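Local coordinates for ORC1-type DNA replication protein 2 (Aeropyrum pernix, PDB 1W5T) that binds DNA and takes part in regulating DNA replication as an ATP-binding AAA+ protein of the Cdc6/Orc family, at residues M53-I58 with D188-L192; R60-K65 with L212-K216; Y215-Y221 with S246-D252. All coordinates share one frame; numbering follows the deposited sequence.

Contact 1. Residues M53-I58 with D188-L192; sequences MIYGSI and DVRAL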
loop_
_atom_site.group_PDB
_atom_site.type_symbol
_atom_site.label_atom_id
_atom_site.label_comp_id
_atom_site.label_asym_id
_atom_site.label_seq_id
_atom_site.Cartn_x
_atom_site.Cartn_y
_atom_site.Cartn_z
ATOM N N MET A 53 -6.932 -10.204 -3.332
ATOM C CA MET A 53 -5.920 -9.374 -2.753
ATOM C C MET A 53 -5.560 -8.210 -3.658
ATOM O O MET A 53 -5.524 -8.355 -4.883
ATOM C CB MET A 53 -4.668 -10.194 -2.435
ATOM C CG MET A 53 -3.505 -9.357 -1.885
ATOM S SD MET A 53 -2.008 -10.271 -1.455
ATOM C CE MET A 53 -2.470 -10.899 0.118
ATOM N N ILE A 54 -5.238 -7.086 -3.024
ATOM C CA ILE A 54 -4.650 -5.901 -3.644
ATOM C C ILE A 54 -3.301 -5.735 -3.020
ATOM O O ILE A 54 -3.199 -5.771 -1.793
ATOM C CB ILE A 54 -5.498 -4.647 -3.301
ATOM C CG1 ILE A 54 -6.898 -4.723 -3.945
ATOM C CG2 ILE A 54 -4.732 -3.362 -3.690
ATOM C CD1 ILE A 54 -7.968 -3.619 -3.461
ATOM N N TYR A 55 -2.266 -5.572 -3.834
ATOM C CA TYR A 55 -0.948 -5.156 -3.335
ATOM C C TYR A 55 -0.372 -4.041 -4.218
ATOM O O TYR A 55 -0.809 -3.824 -5.342
ATOM C CB TYR A 55 0.041 -6.359 -3.206
ATOM C CG TYR A 55 0.350 -7.105 -4.517
ATOM C CD1 TYR A 55 1.568 -6.915 -5.194
ATOM C CD2 TYR A 55 -0.580 -8.001 -5.073
ATOM C CE1 TYR A 55 1.861 -7.619 -6.397
ATOM C CE2 TYR A 55 -0.292 -8.714 -6.258
ATOM C CZ TYR A 55 0.930 -8.498 -6.901
ATOM O OH TYR A 55 1.175 -9.171 -8.045
ATOM N N GLY A 56 0.603 -3.318 -3.693
ATOM C CA GLY A 56 1.246 -2.251 -4.439
ATOM C C GLY A 56 2.683 -2.518 -4.818
ATOM O O GLY A 56 3.268 -3.529 -4.445
ATOM N N SER A 57 3.271 -1.612 -5.588
ATOM C CA SER A 57 4.680 -1.745 -5.919
ATOM C C SER A 57 5.499 -1.676 -4.655
ATOM O O SER A 57 5.099 -1.062 -3.642
ATOM C CB SER A 57 5.111 -0.715 -6.925
ATOM O OG SER A 57 4.346 -0.901 -8.097
ATOM N N ILE A 58 6.617 -2.373 -4.686
ATOM C CA ILE A 58 7.458 -2.486 -3.509
ATOM C C ILE A 58 8.135 -1.143 -3.132
ATOM O O ILE A 58 8.786 -0.491 -3.947
ATOM C CB ILE A 58 8.485 -3.626 -3.730
ATOM C CG1 ILE A 58 9.277 -3.890 -2.464
ATOM C CG2 ILE A 58 9.419 -3.305 -4.878
ATOM C CD1 ILE A 58 9.431 -5.344 -2.171
ATOM N N ASP A 188 2.975 -5.066 -0.659
ATOM C CA ASP A 188 3.676 -5.468 -1.856
ATOM C C ASP A 188 3.679 -7.006 -2.012
ATOM O O ASP A 188 3.185 -7.732 -1.136
ATOM C CB ASP A 188 5.104 -4.891 -1.808
ATOM C CG ASP A 188 5.864 -5.338 -0.585
ATOM O OD1 ASP A 188 6.053 -4.536 0.362
ATOM O OD2 ASP A 188 6.276 -6.511 -0.461
ATOM N N VAL A 189 4.204 -7.464 -3.146
ATOM C CA VAL A 189 4.296 -8.869 -3.546
ATOM C C VAL A 189 4.922 -9.858 -2.497
ATOM O O VAL A 189 4.561 -11.039 -2.477
ATOM C CB VAL A 189 5.043 -8.961 -4.914
ATOM C CG1 VAL A 189 6.557 -8.810 -4.748
ATOM C CG2 VAL A 189 4.712 -10.240 -5.628
ATOM N N ARG A 190 5.811 -9.381 -1.618
ATOM C CA ARG A 190 6.492 -10.250 -0.627
ATOM C C ARG A 190 5.481 -10.975 0.261
ATOM O O ARG A 190 5.726 -12.106 0.666
ATOM C CB ARG A 190 7.517 -9.498 0.267
ATOM C CG ARG A 190 8.719 -8.889 -0.472
ATOM C CD ARG A 190 9.594 -7.957 0.396
ATOM N NE ARG A 190 8.874 -6.736 0.776
ATOM C CZ ARG A 190 9.285 -5.866 1.669
ATOM N NH1 ARG A 190 10.459 -6.039 2.295
ATOM N NH2 ARG A 190 8.541 -4.799 1.914
ATOM N N ALA A 191 4.351 -10.324 0.532
ATOM C CA ALA A 191 3.247 -10.973 1.228
ATOM C C ALA A 191 2.811 -12.253 0.513
ATOM O O ALA A 191 2.594 -13.270 1.155
ATOM C CB ALA A 191 2.086 -10.050 1.396
ATOM N N LEU A 192 2.704 -12.180 -0.811
ATOM C CA LEU A 192 2.341 -13.338 -1.613
ATOM C C LEU A 192 3.484 -14.373 -1.592
ATOM O O LEU A 192 3.225 -15.557 -1.369
ATOM C CB LEU A 192 2.000 -12.918 -3.055
ATOM C CG LEU A 192 0.655 -12.207 -3.249
ATOM C CD1 LEU A 192 0.493 -11.799 -4.651
ATOM C CD2 LEU A 192 -0.461 -13.165 -2.831
HETATM O O HOH W 1 4.924 -5.670 -5.097
#
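G56, at the C-terminal end of strand 51-56, runs closest to D188, in the turn from strand 180-186 into helix 190-198, their CA atoms 4.8 Å apart. In the parallel sheet of the AAA+ core, strand 51-56 lies between 180-186 and 206-212. Across this contact D188 CA offers its hydrogen to G56 O over 3.3 Å, and a water joins the two backbones, donating to G56 O and accepting from V189 N. Y55 carries much of the apolar contact. With CG placed between its backbone N and carbonyl carbon (chi1 61°), its ring lies against V189 and L192: CE1 is 3.8 Å from V189 CB, the two side chains running alongside each other, while CE2 meets L192 CD1 from across, at about a right angle. L192 also uses its other methyl, CD2, 3.6 Å from M53 SD, where the two chains run antiparallel. On the far side of G56, the CD1 methyl of I58 reaches R190 NE at 3.3 Å, and its CG1 lies over one guanidinium face. That guanidinium is held side-on by D188: NH2 bonds to OD1 on its syn side, and NE to OD2 at 2.9 Å from above the carboxylate plane. OD2 also accepts from R190 N through its anti lone pair, capping the helix. Three bonds thus fix the D188 carboxylate, while R190 NH1 reaches on to a salt bridge with E302. The contact therefore sets apolar contacts beside a buried carboxylate whose charge is probably balanced by R190, and the fixed guanidinium gives I58 a flat surface to pack on.

Contact 2. Residues R60-K65 with L212-K216; sequences RVGIGK and LPAYK. With ANP (phosphoaminophosphonic acid-adenylate ester), chain D.
One torsion of I63, chi1 at 56°, sets both branches: CG2 lies anti to the carbonyl carbon and reaches A214 CA at 3.6 Å, whereas CG1, between backbone N and carbonyl carbon, extends CD1 toward L212 O. Y215 brings its hydroxyl to the adenine, where OH donates to N7 of the ATP analogue at 2.6 Å; its ring edge faces G62 O. K65 bends at its last two torsions, so that NZ turns back to the phosphates and bonds both O2B and O3G of the analogue. Its N also donates to O2B, as does I63 N, so that oxygen is gripped by three donors, while G64 N takes the bridging O3A at 2.9 Å. This is the P-loop (Walker A) arrangement, in which amides and a lysine probably offset phosphate charge. With K65 replaced by alanine, O2B and O3G would probably lose the ammonium they share, leaving the phosphates less firmly held. Between the loops, L212 CD2 packs 3.6 Å from K65 N, A214 CB lies over one face of the R60 guanidinium, and a water donates to both I63 O and P213 O. A side chain at G64 would collide with Y215 OH. The P-loop leads from strand 51-56 into helix 65-82. The loop 212-216 leads from the neighbouring parallel strand 206-212 into helix 217-231, whose L220 and I223 pack on Y215; nucleotide is thus held where the ATPase core passes into the lid.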
loop_
_atom_site.group_PDB
_atom_site.type_symbol
_atom_site.label_atom_id
_atom_site.label_comp_id
_atom_site.label_asym_id
_atom_site.label_seq_id
_atom_site.Cartn_x
_atom_site.Cartn_y
_atom_site.Cartn_z
ATOM N N ARG A 60 6.577 1.646 -2.628
ATOM C CA ARG A 60 5.733 2.792 -3.006
ATOM C C ARG A 60 4.589 2.962 -2.023
ATOM O O ARG A 60 3.994 1.965 -1.577
ATOM C CB ARG A 60 5.163 2.657 -4.432
ATOM C CG ARG A 60 6.209 2.544 -5.540
ATOM C CD ARG A 60 7.224 3.739 -5.619
ATOM N NE ARG A 60 8.042 3.625 -6.826
ATOM C CZ ARG A 60 8.159 4.543 -7.766
ATOM N NH1 ARG A 60 8.931 4.288 -8.832
ATOM N NH2 ARG A 60 7.534 5.713 -7.643
ATOM N N VAL A 61 4.294 4.218 -1.667
ATOM C CA VAL A 61 3.177 4.550 -0.770
ATOM C C VAL A 61 2.226 5.592 -1.393
ATOM O O VAL A 61 2.625 6.394 -2.245
ATOM C CB VAL A 61 3.662 5.026 0.651
ATOM C CG1 VAL A 61 4.571 4.005 1.328
ATOM C CG2 VAL A 61 4.406 6.358 0.584
ATOM N N GLY A 62 0.955 5.564 -0.996
ATOM C CA GLY A 62 -0.015 6.551 -1.445
ATOM C C GLY A 62 -0.500 6.304 -2.862
ATOM O O GLY A 62 -0.814 7.233 -3.604
ATOM N N ILE A 63 -0.569 5.035 -3.237
ATOM C CA ILE A 63 -0.938 4.645 -4.594
ATOM C C ILE A 63 -2.317 3.970 -4.704
ATOM O O ILE A 63 -2.630 3.337 -5.727
ATOM C CB ILE A 63 0.147 3.754 -5.220
ATOM C CG1 ILE A 63 0.396 2.526 -4.337
ATOM C CG2 ILE A 63 1.436 4.561 -5.393
ATOM C CD1 ILE A 63 1.572 1.687 -4.785
ATOM N N GLY A 64 -3.138 4.107 -3.659
ATOM C CA GLY A 64 -4.546 3.737 -3.762
ATOM C C GLY A 64 -4.957 2.359 -3.276
ATOM O O GLY A 64 -6.083 1.968 -3.478
ATOM N N LYS A 65 -4.061 1.631 -2.626
ATOM C CA LYS A 65 -4.380 0.331 -2.049
ATOM C C LYS A 65 -5.632 0.362 -1.158
ATOM O O LYS A 65 -6.619 -0.377 -1.389
ATOM C CB LYS A 65 -3.189 -0.222 -1.260
ATOM C CG LYS A 65 -2.028 -0.651 -2.125
ATOM C CD LYS A 65 -0.860 -1.222 -1.332
ATOM C CE LYS A 65 -0.279 -0.279 -0.272
ATOM N NZ LYS A 65 0.691 0.758 -0.800
ATOM N N LEU A 212 -1.203 -2.765 -7.835
ATOM C CA LEU A 212 -1.355 -1.323 -8.093
ATOM C C LEU A 212 0.013 -0.666 -8.280
ATOM O O LEU A 212 0.829 -0.691 -7.364
ATOM C CB LEU A 212 -2.056 -0.663 -6.922
ATOM C CG LEU A 212 -3.548 -0.335 -7.030
ATOM C CD1 LEU A 212 -4.371 -1.224 -7.958
ATOM C CD2 LEU A 212 -4.184 -0.223 -5.673
ATOM N N PRO A 213 0.295 -0.097 -9.443
ATOM C CA PRO A 213 1.570 0.588 -9.595
ATOM C C PRO A 213 1.391 2.064 -9.154
ATOM O O PRO A 213 0.265 2.559 -8.972
ATOM C CB PRO A 213 1.822 0.532 -11.116
ATOM C CG PRO A 213 0.404 0.722 -11.711
ATOM C CD PRO A 213 -0.525 -0.023 -10.671
ATOM N N ALA A 214 2.521 2.755 -9.053
ATOM C CA ALA A 214 2.536 4.153 -8.778
ATOM C C ALA A 214 1.946 4.919 -9.970
ATOM O O ALA A 214 2.009 4.465 -11.100
ATOM C CB ALA A 214 3.993 4.604 -8.476
ATOM N N TYR A 215 1.390 6.095 -9.675
ATOM C CA TYR A 215 0.670 6.902 -10.646
ATOM C C TYR A 215 1.534 7.736 -11.596
ATOM O O TYR A 215 2.497 8.439 -11.196
ATOM C CB TYR A 215 -0.308 7.829 -9.897
ATOM C CG TYR A 215 -1.466 7.122 -9.224
ATOM C CD1 TYR A 215 -1.606 7.147 -7.824
ATOM C CD2 TYR A 215 -2.445 6.441 -9.994
ATOM C CE1 TYR A 215 -2.682 6.510 -7.203
ATOM C CE2 TYR A 215 -3.530 5.783 -9.368
ATOM C CZ TYR A 215 -3.630 5.819 -7.989
ATOM O OH TYR A 215 -4.685 5.195 -7.408
ATOM N N LYS A 216 1.177 7.681 -12.868
ATOM C CA LYS A 216 1.756 8.600 -13.879
ATOM C C LYS A 216 1.152 10.000 -13.738
ATOM O O LYS A 216 0.118 10.182 -13.067
ATOM C CB LYS A 216 1.543 8.067 -15.280
ATOM C CG LYS A 216 2.156 6.657 -15.443
ATOM C CD LYS A 216 1.919 6.068 -16.843
ATOM C CE LYS A 216 2.333 4.547 -16.899
ATOM N NZ LYS A 216 3.686 4.354 -17.553
HETATM P PG ANP D . 0.227 3.591 1.895
HETATM O O1G ANP D . 0.761 4.661 2.937
HETATM O O2G ANP D . -0.658 2.533 2.689
HETATM O O3G ANP D . 1.389 2.866 1.091
HETATM P PB ANP D . -2.021 3.615 -0.072
HETATM O O1B ANP D . -2.974 2.663 0.758
HETATM O O2B ANP D . -1.341 2.781 -1.199
HETATM N N3B ANP D . -0.865 4.442 0.877
HETATM P PA ANP D . -4.244 5.424 -0.318
HETATM O O1A ANP D . -5.489 4.543 -0.803
HETATM O O2A ANP D . -4.329 5.619 1.252
HETATM O O3A ANP D . -2.838 4.807 -0.818
HETATM O "O5'" ANP D . -4.225 6.817 -1.133
HETATM C "C5'" ANP D . -3.435 8.000 -0.930
HETATM C "C4'" ANP D . -4.367 9.184 -1.203
HETATM O "O4'" ANP D . -4.678 9.269 -2.599
HETATM C "C3'" ANP D . -5.729 9.036 -0.529
HETATM O "O3'" ANP D . -6.183 10.316 -0.188
HETATM C "C2'" ANP D . -6.645 8.472 -1.607
HETATM O "O2'" ANP D . -8.042 8.715 -1.443
HETATM C "C1'" ANP D . -6.082 9.151 -2.848
HETATM N N9 ANP D . -6.200 8.272 -4.006
HETATM C C8 ANP D . -5.362 7.214 -4.301
HETATM N N7 ANP D . -5.725 6.585 -5.446
HETATM C C5 ANP D . -6.782 7.240 -5.948
HETATM C C6 ANP D . -7.731 7.198 -7.107
HETATM N N6 ANP D . -7.636 6.264 -8.097
HETATM N N1 ANP D . -8.746 8.103 -7.173
HETATM C C2 ANP D . -8.930 9.049 -6.265
HETATM N N3 ANP D . -8.154 9.187 -5.160
HETATM C C4 ANP D . -7.062 8.296 -4.982
HETATM O O HOH W 2 -2.354 2.766 -8.457
#

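Contact 3. Residues Y215-Y221 with S246-D252; sequences YKSRELY and SDVYGED. With ANP (phosphoaminophosphonic acid-adenylate ester), chain D.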
loop_
_atom_site.group_PDB
_atom_site.type_symbol
_atom_site.label_atom_id
_atom_site.label_comp_id
_atom_site.label_asym_id
_atom_site.label_seq_id
_atom_site.Cartn_x
_atom_site.Cartn_y
_atom_site.Cartn_z
ATOM N N TYR A 215 1.390 6.095 -9.675
ATOM C CA TYR A 215 0.670 6.902 -10.646
ATOM C C TYR A 215 1.534 7.736 -11.596
ATOM O O TYR A 215 2.497 8.439 -11.196
ATOM C CB TYR A 215 -0.308 7.829 -9.897
ATOM C CG TYR A 215 -1.466 7.122 -9.224
ATOM C CD1 TYR A 215 -1.606 7.147 -7.824
ATOM C CD2 TYR A 215 -2.445 6.441 -9.994
ATOM C CE1 TYR A 215 -2.682 6.510 -7.203
ATOM C CE2 TYR A 215 -3.530 5.783 -9.368
ATOM C CZ TYR A 215 -3.630 5.819 -7.989
ATOM O OH TYR A 215 -4.685 5.195 -7.408
ATOM N N LYS A 216 1.177 7.681 -12.868
ATOM C CA LYS A 216 1.756 8.600 -13.879
ATOM C C LYS A 216 1.152 10.000 -13.738
ATOM O O LYS A 216 0.118 10.182 -13.067
ATOM C CB LYS A 216 1.543 8.067 -15.280
ATOM C CG LYS A 216 2.156 6.657 -15.443
ATOM C CD LYS A 216 1.919 6.068 -16.843
ATOM C CE LYS A 216 2.333 4.547 -16.899
ATOM N NZ LYS A 216 3.686 4.354 -17.553
ATOM N N SER A 217 1.780 10.981 -14.371
ATOM C CA SER A 217 1.359 12.368 -14.186
ATOM C C SER A 217 -0.068 12.645 -14.643
ATOM O O SER A 217 -0.800 13.386 -13.964
ATOM C CB SER A 217 2.365 13.358 -14.815
ATOM O OG SER A 217 2.206 13.404 -16.216
ATOM N N ARG A 218 -0.449 12.039 -15.769
ATOM C CA ARG A 218 -1.793 12.112 -16.332
ATOM C C ARG A 218 -2.862 11.630 -15.321
ATOM O O ARG A 218 -3.907 12.264 -15.146
ATOM C CB ARG A 218 -1.866 11.223 -17.585
ATOM C CG ARG A 218 -1.634 11.925 -18.902
ATOM C CD ARG A 218 -2.529 11.372 -20.090
ATOM N NE ARG A 218 -3.493 10.336 -19.648
ATOM C CZ ARG A 218 -4.708 10.122 -20.161
ATOM N NH1 ARG A 218 -5.181 10.866 -21.152
ATOM N NH2 ARG A 218 -5.466 9.157 -19.661
ATOM N N GLU A 219 -2.569 10.512 -14.645
ATOM C CA GLU A 219 -3.449 9.986 -13.589
ATOM C C GLU A 219 -3.530 10.879 -12.390
ATOM O O GLU A 219 -4.627 11.118 -11.904
ATOM C CB GLU A 219 -3.068 8.575 -13.206
ATOM C CG GLU A 219 -3.125 7.651 -14.403
ATOM C CD GLU A 219 -2.275 6.442 -14.215
ATOM O OE1 GLU A 219 -2.652 5.379 -14.707
ATOM O OE2 GLU A 219 -1.253 6.534 -13.535
ATOM N N LEU A 220 -2.385 11.398 -11.935
ATOM C CA LEU A 220 -2.373 12.350 -10.843
ATOM C C LEU A 220 -3.160 13.589 -11.209
ATOM O O LEU A 220 -3.824 14.151 -10.371
ATOM C CB LEU A 220 -0.939 12.744 -10.405
ATOM C CG LEU A 220 -0.118 11.658 -9.672
ATOM C CD1 LEU A 220 1.307 12.142 -9.471
ATOM C CD2 LEU A 220 -0.806 11.209 -8.327
ATOM N N TYR A 221 -3.102 13.988 -12.473
ATOM C CA TYR A 221 -3.823 15.143 -12.913
ATOM C C TYR A 221 -5.327 14.891 -12.764
ATOM O O TYR A 221 -6.059 15.698 -12.180
ATOM C CB TYR A 221 -3.474 15.556 -14.353
ATOM C CG TYR A 221 -4.387 16.691 -14.767
ATOM C CD1 TYR A 221 -5.638 16.437 -15.304
ATOM C CD2 TYR A 221 -4.043 18.032 -14.476
ATOM C CE1 TYR A 221 -6.500 17.448 -15.596
ATOM C CE2 TYR A 221 -4.899 19.071 -14.799
ATOM C CZ TYR A 221 -6.119 18.758 -15.360
ATOM O OH TYR A 221 -6.994 19.739 -15.674
ATOM N N SER A 246 1.265 17.427 -10.610
ATOM C CA SER A 246 1.327 16.156 -11.335
ATOM C C SER A 246 2.580 16.001 -12.209
ATOM O O SER A 246 3.128 14.911 -12.270
ATOM C CB SER A 246 0.026 15.871 -12.116
ATOM O OG SER A 246 -0.370 16.944 -12.937
ATOM N N ASP A 247 3.061 17.088 -12.817
ATOM C CA ASP A 247 4.300 17.054 -13.612
ATOM C C ASP A 247 5.524 16.703 -12.797
ATOM O O ASP A 247 6.446 16.099 -13.306
ATOM C CB ASP A 247 4.571 18.388 -14.317
ATOM C CG ASP A 247 3.979 18.439 -15.701
ATOM O OD1 ASP A 247 2.990 17.720 -15.972
ATOM O OD2 ASP A 247 4.436 19.179 -16.591
ATOM N N VAL A 248 5.540 17.100 -11.532
ATOM C CA VAL A 248 6.653 16.769 -10.647
ATOM C C VAL A 248 6.470 15.393 -10.019
ATOM O O VAL A 248 7.441 14.637 -9.970
ATOM C CB VAL A 248 6.860 17.835 -9.537
ATOM C CG1 VAL A 248 8.066 17.507 -8.664
ATOM C CG2 VAL A 248 7.023 19.205 -10.126
ATOM N N TYR A 249 5.258 15.057 -9.534
ATOM C CA TYR A 249 5.070 13.786 -8.778
ATOM C C TYR A 249 4.912 12.519 -9.630
ATOM O O TYR A 249 5.188 11.397 -9.160
ATOM C CB TYR A 249 3.966 13.889 -7.746
ATOM C CG TYR A 249 4.256 14.870 -6.621
ATOM C CD1 TYR A 249 3.233 15.418 -5.893
ATOM C CD2 TYR A 249 5.562 15.250 -6.310
ATOM C CE1 TYR A 249 3.478 16.309 -4.892
ATOM C CE2 TYR A 249 5.827 16.171 -5.316
ATOM C CZ TYR A 249 4.782 16.694 -4.591
ATOM O OH TYR A 249 5.031 17.589 -3.547
ATOM N N GLY A 250 4.487 12.705 -10.888
ATOM C CA GLY A 250 4.296 11.589 -11.803
ATOM C C GLY A 250 5.511 10.657 -11.835
ATOM O O GLY A 250 6.654 11.124 -11.908
ATOM N N GLU A 251 5.269 9.340 -11.790
ATOM C CA GLU A 251 6.345 8.360 -11.770
ATOM C C GLU A 251 7.013 8.269 -13.124
ATOM O O GLU A 251 8.194 7.942 -13.212
ATOM C CB GLU A 251 5.858 7.011 -11.278
ATOM C CG GLU A 251 5.266 6.115 -12.356
ATOM C CD GLU A 251 6.334 5.356 -13.138
ATOM O OE1 GLU A 251 7.324 4.870 -12.504
ATOM O OE2 GLU A 251 6.186 5.267 -14.379
ATOM N N ASP A 252 6.267 8.583 -14.179
ATOM C CA ASP A 252 6.865 8.759 -15.514
ATOM C C ASP A 252 7.773 10.006 -15.623
ATOM O O ASP A 252 8.569 10.114 -16.527
ATOM C CB ASP A 252 5.797 8.781 -16.613
ATOM C CG ASP A 252 4.671 9.750 -16.326
ATOM O OD1 ASP A 252 3.846 10.011 -17.230
ATOM O OD2 ASP A 252 4.486 10.284 -15.222
HETATM P PG ANP D . 0.227 3.591 1.895
HETATM O O1G ANP D . 0.761 4.661 2.937
HETATM O O2G ANP D . -0.658 2.533 2.689
HETATM O O3G ANP D . 1.389 2.866 1.091
HETATM P PB ANP D . -2.021 3.615 -0.072
HETATM O O1B ANP D . -2.974 2.663 0.758
HETATM O O2B ANP D . -1.341 2.781 -1.199
HETATM N N3B ANP D . -0.865 4.442 0.877
HETATM P PA ANP D . -4.244 5.424 -0.318
HETATM O O1A ANP D . -5.489 4.543 -0.803
HETATM O O2A ANP D . -4.329 5.619 1.252
HETATM O O3A ANP D . -2.838 4.807 -0.818
HETATM O "O5'" ANP D . -4.225 6.817 -1.133
HETATM C "C5'" ANP D . -3.435 8.000 -0.930
HETATM C "C4'" ANP D . -4.367 9.184 -1.203
HETATM O "O4'" ANP D . -4.678 9.269 -2.599
HETATM C "C3'" ANP D . -5.729 9.036 -0.529
HETATM O "O3'" ANP D . -6.183 10.316 -0.188
HETATM C "C2'" ANP D . -6.645 8.472 -1.607
HETATM O "O2'" ANP D . -8.042 8.715 -1.443
HETATM C "C1'" ANP D . -6.082 9.151 -2.848
HETATM N N9 ANP D . -6.200 8.272 -4.006
HETATM C C8 ANP D . -5.362 7.214 -4.301
HETATM N N7 ANP D . -5.725 6.585 -5.446
HETATM C C5 ANP D . -6.782 7.240 -5.948
HETATM C C6 ANP D . -7.731 7.198 -7.107
HETATM N N6 ANP D . -7.636 6.264 -8.097
HETATM N N1 ANP D . -8.746 8.103 -7.173
HETATM C C2 ANP D . -8.930 9.049 -6.265
HETATM N N3 ANP D . -8.154 9.187 -5.160
HETATM C C4 ANP D . -7.062 8.296 -4.982
#
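Two hydrogen bonds join the segments, one just before helix 217-231 and one in its first turn. E251 N donates to Y215 O at 3.0 Å, nearly straight (164°), and S217 N donates to D252 OD2 at 2.9 Å, meeting it on the syn side, 24° out of the carboxylate plane. Within 215-221, E219 OE2 accepts from N of K216, the N-cap residue.

A looser electrostatic attraction probably adds to this: K216 lies alongside E251, its NZ 4.1 Å from OE2, beyond a salt bridge, while its CB leans on the D252 carboxylate.

Close packing supplies the rest. S217 CB sits 3.1 Å from S246 O, and G250 passes so near that a side chain there would strike S217 CB. L220, its CG beside the backbone N (chi1 -71°), brings CD1 across Y249 CB at 3.6 Å, while its CB meets S246 CB. S246 OG lies at the edge of the Y221 ring and is bonded to L242 O in its own helix.

Both segments belong to the ATPase lid, and the contact fastens the beginning of helix 217-231 to the end of helix 239-249; helix 259-275 packs against both through A259 on L220 and A262 on Y249.

In the fold
The three contacts step from the ATPase core to its lid. Contact 2 is the most buried and lies nearest the chain centre; contacts 1 and 3 are partly buried, contact 3 farthest out, about 18 Å from that centre. Contacts 1 and 2 are joined through the sheet: strand 51-56 lies beside strand 206-212, which leads into contact 2, and Y55 O and S57 N probably hydrogen-bond to L212. Contacts 2 and 3 share Y215 and K216. Chemistry follows place: contact 1 sets apolar packing beside a D188-R190 salt bridge and a bridging water, contact 2 joins its segments by packing and a water while gripping the nucleotide, and contact 3 uses direct hydrogen bonds around two helix ends.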